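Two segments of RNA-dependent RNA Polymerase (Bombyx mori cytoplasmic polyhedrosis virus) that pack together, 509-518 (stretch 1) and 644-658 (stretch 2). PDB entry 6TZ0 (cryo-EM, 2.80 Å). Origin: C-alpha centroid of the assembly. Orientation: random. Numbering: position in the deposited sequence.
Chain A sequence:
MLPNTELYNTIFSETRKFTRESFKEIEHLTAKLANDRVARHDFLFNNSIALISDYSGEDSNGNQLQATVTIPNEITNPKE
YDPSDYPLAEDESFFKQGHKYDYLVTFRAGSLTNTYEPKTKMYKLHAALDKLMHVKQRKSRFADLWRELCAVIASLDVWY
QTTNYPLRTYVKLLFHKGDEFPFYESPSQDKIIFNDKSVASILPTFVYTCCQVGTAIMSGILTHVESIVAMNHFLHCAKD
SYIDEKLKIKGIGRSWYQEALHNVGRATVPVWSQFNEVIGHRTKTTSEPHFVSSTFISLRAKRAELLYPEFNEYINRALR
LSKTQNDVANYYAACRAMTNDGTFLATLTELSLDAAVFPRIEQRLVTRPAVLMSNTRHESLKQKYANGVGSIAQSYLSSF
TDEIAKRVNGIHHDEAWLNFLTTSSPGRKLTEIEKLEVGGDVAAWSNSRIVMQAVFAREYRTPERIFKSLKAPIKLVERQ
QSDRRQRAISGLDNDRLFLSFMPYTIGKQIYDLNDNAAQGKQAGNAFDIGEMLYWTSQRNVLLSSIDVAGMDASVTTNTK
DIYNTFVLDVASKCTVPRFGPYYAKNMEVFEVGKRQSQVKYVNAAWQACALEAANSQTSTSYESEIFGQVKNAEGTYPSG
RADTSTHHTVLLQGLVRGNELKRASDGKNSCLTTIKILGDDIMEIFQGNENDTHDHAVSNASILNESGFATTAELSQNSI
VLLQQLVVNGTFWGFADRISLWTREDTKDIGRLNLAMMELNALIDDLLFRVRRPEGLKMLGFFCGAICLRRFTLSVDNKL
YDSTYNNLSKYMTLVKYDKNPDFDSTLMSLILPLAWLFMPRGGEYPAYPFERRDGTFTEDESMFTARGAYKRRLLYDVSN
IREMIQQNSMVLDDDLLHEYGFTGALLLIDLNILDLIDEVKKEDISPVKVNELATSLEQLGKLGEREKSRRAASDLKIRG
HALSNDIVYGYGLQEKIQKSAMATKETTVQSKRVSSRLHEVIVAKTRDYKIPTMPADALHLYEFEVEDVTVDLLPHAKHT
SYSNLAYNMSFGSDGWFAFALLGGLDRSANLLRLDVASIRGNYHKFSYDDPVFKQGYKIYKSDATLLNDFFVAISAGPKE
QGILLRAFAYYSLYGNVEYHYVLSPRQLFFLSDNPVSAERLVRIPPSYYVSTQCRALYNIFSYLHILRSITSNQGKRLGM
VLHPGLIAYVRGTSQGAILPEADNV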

# COMPACT_ATOMS: atom_id res chain seq x y z
N GLN A 509 -9.08 15.68 0.49
CA GLN A 509 -9.39 16.99 1.05
C GLN A 509 -10.50 16.95 2.08
O GLN A 509 -10.63 17.90 2.86
CB GLN A 509 -9.77 17.95 -0.07
CG GLN A 509 -8.72 18.12 -1.13
CD GLN A 509 -7.42 18.67 -0.60
OE1 GLN A 509 -7.40 19.54 0.27
NE2 GLN A 509 -6.31 18.16 -1.12
N ILE A 510 -11.30 15.87 2.13
CA ILE A 510 -12.42 15.81 3.06
C ILE A 510 -11.97 15.52 4.48
O ILE A 510 -12.74 15.72 5.43
CB ILE A 510 -13.45 14.78 2.56
CG1 ILE A 510 -14.84 15.04 3.14
CG2 ILE A 510 -13.03 13.38 2.91
CD1 ILE A 510 -15.96 14.30 2.46
N TYR A 511 -10.72 15.09 4.68
CA TYR A 511 -10.22 14.87 6.03
C TYR A 511 -10.04 16.17 6.80
O TYR A 511 -10.08 16.15 8.03
CB TYR A 511 -8.87 14.15 6.01
CG TYR A 511 -8.87 12.78 5.40
CD1 TYR A 511 -9.63 11.76 5.94
CD2 TYR A 511 -8.03 12.47 4.34
CE1 TYR A 511 -9.62 10.50 5.40
CE2 TYR A 511 -8.00 11.21 3.80
CZ TYR A 511 -8.80 10.23 4.34
OH TYR A 511 -8.79 8.97 3.82
N ASP A 512 -9.85 17.28 6.10
CA ASP A 512 -9.72 18.58 6.74
C ASP A 512 -11.06 19.25 6.98
O ASP A 512 -11.09 20.41 7.42
CB ASP A 512 -8.84 19.49 5.88
CG ASP A 512 -7.42 19.00 5.79
OD1 ASP A 512 -6.96 18.34 6.74
OD2 ASP A 512 -6.77 19.27 4.76
N LEU A 513 -12.16 18.57 6.71
CA LEU A 513 -13.48 19.16 6.81
C LEU A 513 -14.38 18.46 7.81
O LEU A 513 -15.49 18.94 8.07
CB LEU A 513 -14.16 19.17 5.44
CG LEU A 513 -13.45 19.95 4.34
CD1 LEU A 513 -14.21 19.79 3.06
CD2 LEU A 513 -13.32 21.40 4.70
N ASN A 514 -13.94 17.34 8.37
CA ASN A 514 -14.70 16.58 9.35
C ASN A 514 -13.78 16.16 10.48
O ASN A 514 -12.59 16.47 10.50
CB ASN A 514 -15.35 15.34 8.73
CG ASN A 514 -16.41 15.65 7.75
OD1 ASN A 514 -16.33 15.29 6.58
ND2 ASN A 514 -17.45 16.33 8.22
N ASP A 515 -14.36 15.40 11.41
CA ASP A 515 -13.62 14.77 12.50
C ASP A 515 -13.90 13.28 12.57
O ASP A 515 -13.74 12.68 13.64
CB ASP A 515 -13.97 15.44 13.83
CG ASP A 515 -15.46 15.48 14.10
OD1 ASP A 515 -16.26 15.16 13.19
OD2 ASP A 515 -15.85 15.81 15.24
N ASN A 516 -14.33 12.66 11.48
CA ASN A 516 -14.71 11.26 11.50
C ASN A 516 -13.75 10.37 10.72
O ASN A 516 -14.17 9.42 10.05
CB ASN A 516 -16.16 11.09 11.03
CG ASN A 516 -16.42 11.70 9.68
OD1 ASN A 516 -15.51 12.14 8.99
ND2 ASN A 516 -17.69 11.77 9.31
N ALA A 517 -12.46 10.68 10.80
CA ALA A 517 -11.40 9.81 10.30
C ALA A 517 -10.30 9.77 11.35
O ALA A 517 -10.21 10.65 12.21
CB ALA A 517 -10.85 10.29 8.96
N ALA A 518 -9.46 8.74 11.27
CA ALA A 518 -8.49 8.46 12.32
C ALA A 518 -7.05 8.71 11.89
O ALA A 518 -6.12 8.28 12.58
CB ALA A 518 -8.66 7.02 12.81
N THR A 644 -6.50 4.15 -2.23
CA THR A 644 -7.08 2.93 -1.68
C THR A 644 -7.68 3.14 -0.30
O THR A 644 -8.79 2.66 -0.03
CB THR A 644 -6.05 1.80 -1.69
OG1 THR A 644 -6.60 0.65 -1.04
CG2 THR A 644 -4.70 2.20 -1.06
N SER A 645 -7.00 3.85 0.59
CA SER A 645 -7.55 4.05 1.93
C SER A 645 -8.62 5.13 1.93
O SER A 645 -9.62 5.01 2.65
CB SER A 645 -6.42 4.41 2.90
OG SER A 645 -6.91 4.67 4.19
N THR A 646 -8.43 6.17 1.11
CA THR A 646 -9.39 7.26 1.04
C THR A 646 -10.72 6.82 0.47
O THR A 646 -11.75 7.34 0.89
CB THR A 646 -8.85 8.41 0.19
OG1 THR A 646 -8.69 7.97 -1.16
CG2 THR A 646 -7.52 8.88 0.72
N HIS A 647 -10.72 5.85 -0.45
CA HIS A 647 -11.97 5.33 -1.00
C HIS A 647 -12.85 4.72 0.07
O HIS A 647 -14.02 5.09 0.22
CB HIS A 647 -11.68 4.31 -2.09
CG HIS A 647 -12.91 3.69 -2.68
ND1 HIS A 647 -13.52 2.59 -2.15
CD2 HIS A 647 -13.63 4.04 -3.77
CE1 HIS A 647 -14.58 2.28 -2.87
NE2 HIS A 647 -14.67 3.14 -3.86
N HIS A 648 -12.29 3.78 0.84
CA HIS A 648 -13.07 3.11 1.87
C HIS A 648 -13.45 4.05 2.99
O HIS A 648 -14.57 3.97 3.50
CB HIS A 648 -12.30 1.91 2.42
CG HIS A 648 -11.92 0.91 1.37
ND1 HIS A 648 -12.84 0.18 0.66
CD2 HIS A 648 -10.71 0.48 0.95
CE1 HIS A 648 -12.22 -0.63 -0.18
NE2 HIS A 648 -10.92 -0.47 -0.02
N THR A 649 -12.57 5.00 3.33
CA THR A 649 -12.88 5.97 4.38
C THR A 649 -14.03 6.89 3.98
O THR A 649 -14.99 7.07 4.74
CB THR A 649 -11.64 6.79 4.70
OG1 THR A 649 -10.58 5.92 5.08
CG2 THR A 649 -11.93 7.74 5.83
N VAL A 650 -13.96 7.45 2.76
CA VAL A 650 -15.00 8.34 2.26
C VAL A 650 -16.33 7.60 2.12
O VAL A 650 -17.37 8.10 2.55
CB VAL A 650 -14.55 8.98 0.93
CG1 VAL A 650 -15.71 9.62 0.22
CG2 VAL A 650 -13.51 10.05 1.20
N LEU A 651 -16.29 6.38 1.57
CA LEU A 651 -17.52 5.63 1.35
C LEU A 651 -18.20 5.23 2.65
O LEU A 651 -19.43 5.33 2.77
CB LEU A 651 -17.21 4.40 0.49
CG LEU A 651 -18.33 3.49 -0.03
CD1 LEU A 651 -17.95 3.02 -1.39
CD2 LEU A 651 -18.51 2.28 0.85
N LEU A 652 -17.42 4.80 3.65
CA LEU A 652 -18.03 4.38 4.90
C LEU A 652 -18.55 5.56 5.70
O LEU A 652 -19.64 5.48 6.30
CB LEU A 652 -17.04 3.56 5.71
CG LEU A 652 -16.76 2.17 5.15
CD1 LEU A 652 -15.59 1.54 5.87
CD2 LEU A 652 -17.99 1.31 5.26
N GLN A 653 -17.82 6.69 5.71
CA GLN A 653 -18.33 7.85 6.43
C GLN A 653 -19.55 8.43 5.73
O GLN A 653 -20.47 8.92 6.39
CB GLN A 653 -17.23 8.90 6.62
CG GLN A 653 -16.88 9.76 5.44
CD GLN A 653 -15.67 10.61 5.70
OE1 GLN A 653 -15.01 10.46 6.72
NE2 GLN A 653 -15.40 11.54 4.80
N GLY A 654 -19.61 8.30 4.40
CA GLY A 654 -20.78 8.76 3.68
C GLY A 654 -22.00 7.92 3.96
O GLY A 654 -23.08 8.47 4.20
N LEU A 655 -21.85 6.59 3.98
CA LEU A 655 -22.98 5.72 4.30
C LEU A 655 -23.49 5.94 5.72
O LEU A 655 -24.71 6.03 5.93
CB LEU A 655 -22.61 4.25 4.11
CG LEU A 655 -22.37 3.68 2.72
CD1 LEU A 655 -21.94 2.23 2.86
CD2 LEU A 655 -23.59 3.78 1.85
N VAL A 656 -22.59 6.10 6.69
CA VAL A 656 -23.03 6.24 8.08
C VAL A 656 -23.69 7.60 8.31
O VAL A 656 -24.80 7.68 8.85
CB VAL A 656 -21.85 6.01 9.04
CG1 VAL A 656 -22.23 6.37 10.46
CG2 VAL A 656 -21.44 4.56 8.99
N ARG A 657 -23.03 8.69 7.90
CA ARG A 657 -23.60 10.01 8.14
C ARG A 657 -24.83 10.28 7.28
O ARG A 657 -25.76 10.97 7.72
CB ARG A 657 -22.53 11.06 7.93
CG ARG A 657 -21.40 11.03 8.93
CD ARG A 657 -21.89 11.50 10.28
NE ARG A 657 -20.80 11.64 11.23
CZ ARG A 657 -20.97 12.00 12.50
NH1 ARG A 657 -22.18 12.23 12.96
NH2 ARG A 657 -19.92 12.10 13.30
N GLY A 658 -24.89 9.70 6.08
CA GLY A 658 -26.10 9.81 5.30
C GLY A 658 -27.23 8.98 5.85
O GLY A 658 -28.40 9.33 5.65

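Stretch 2 is a regular helix throughout, its backbone bonds running from Thr649 N to Ser645 O (3.0 Å) through Gly658 N to Gly654 O (2.9 Å). Stretch 1 lies against it as an irregular segment. Its first residues have helical phi/psi values, but its backbone bonds are sparse: Leu513 N donates to Ile510 O at 3.2 Å. The backbones stay well apart, with CA to CA distances of 7.9 Å for Ile510 and Val650, 7.1 Å for Asn516 and Gln653, and 7.2 Å for Ala517 and Thr649. Side chains therefore fill the gap, and together the two stretches bury 432 Å².

Ile510 points its CA-to-CB bond toward the helix. With chi1 at -158° (t), its CG2 reaches Val650 CG2 at 3.8 Å, an apolar contact between two methyls, and also packs against the amide end of Gln653. Val650 is itself directed sideways; its t rotamer (166°) leaves CG2 available to Ile510.

Tyr511 shows how a rotamer can redirect a residue. Its CA-to-CB bond points sideways, yet chi1 of -61° (m) and chi2 of -62° carry the ring to the helix. The ring meets its neighbours at the edge: Tyr511 CE1 is 3.6 Å from Thr649 CG2, while Tyr511 OH is 3.4 Å from Thr646 CG2 and 3.3 Å from Thr646 CA. These are packing contacts against carbon.

The threonine rotamers fit this arrangement. Thr649 adopts chi1 of -57° (m), which lets its OG1 donate to Ser645 O at 2.8 Å, one helical turn back. That bond engages the hydroxyl within the helix, while Thr649 CG2 faces the tyrosine edge and approaches Ala517 CB at 4.2 Å. In Thr646, chi1 of 64° (p) is accompanied by an OG1 hydrogen bond to a residue just outside the stretches, and CG2 packs near the tyrosine hydroxyl.

Asn516 and Gln653 point toward each other and are the residues most covered across the contact, at 75 and 80 Å². Both have chi1 in the p well, at 55° and 78°, and the extended chi2 of Gln653 (-172°, t) projects its amide toward stretch 1. As modelled, Asn516 OD1 and Gln653 OE1 are 2.9 Å apart, too close for two oxygens with no hydrogen between them; if one of the two amides is turned over, the pair may be a hydrogen bond, and the geometry does not say which.

Farther along the helix, Arg657 points toward stretch 1, with the Asn516 amide end at its guanidinium edge.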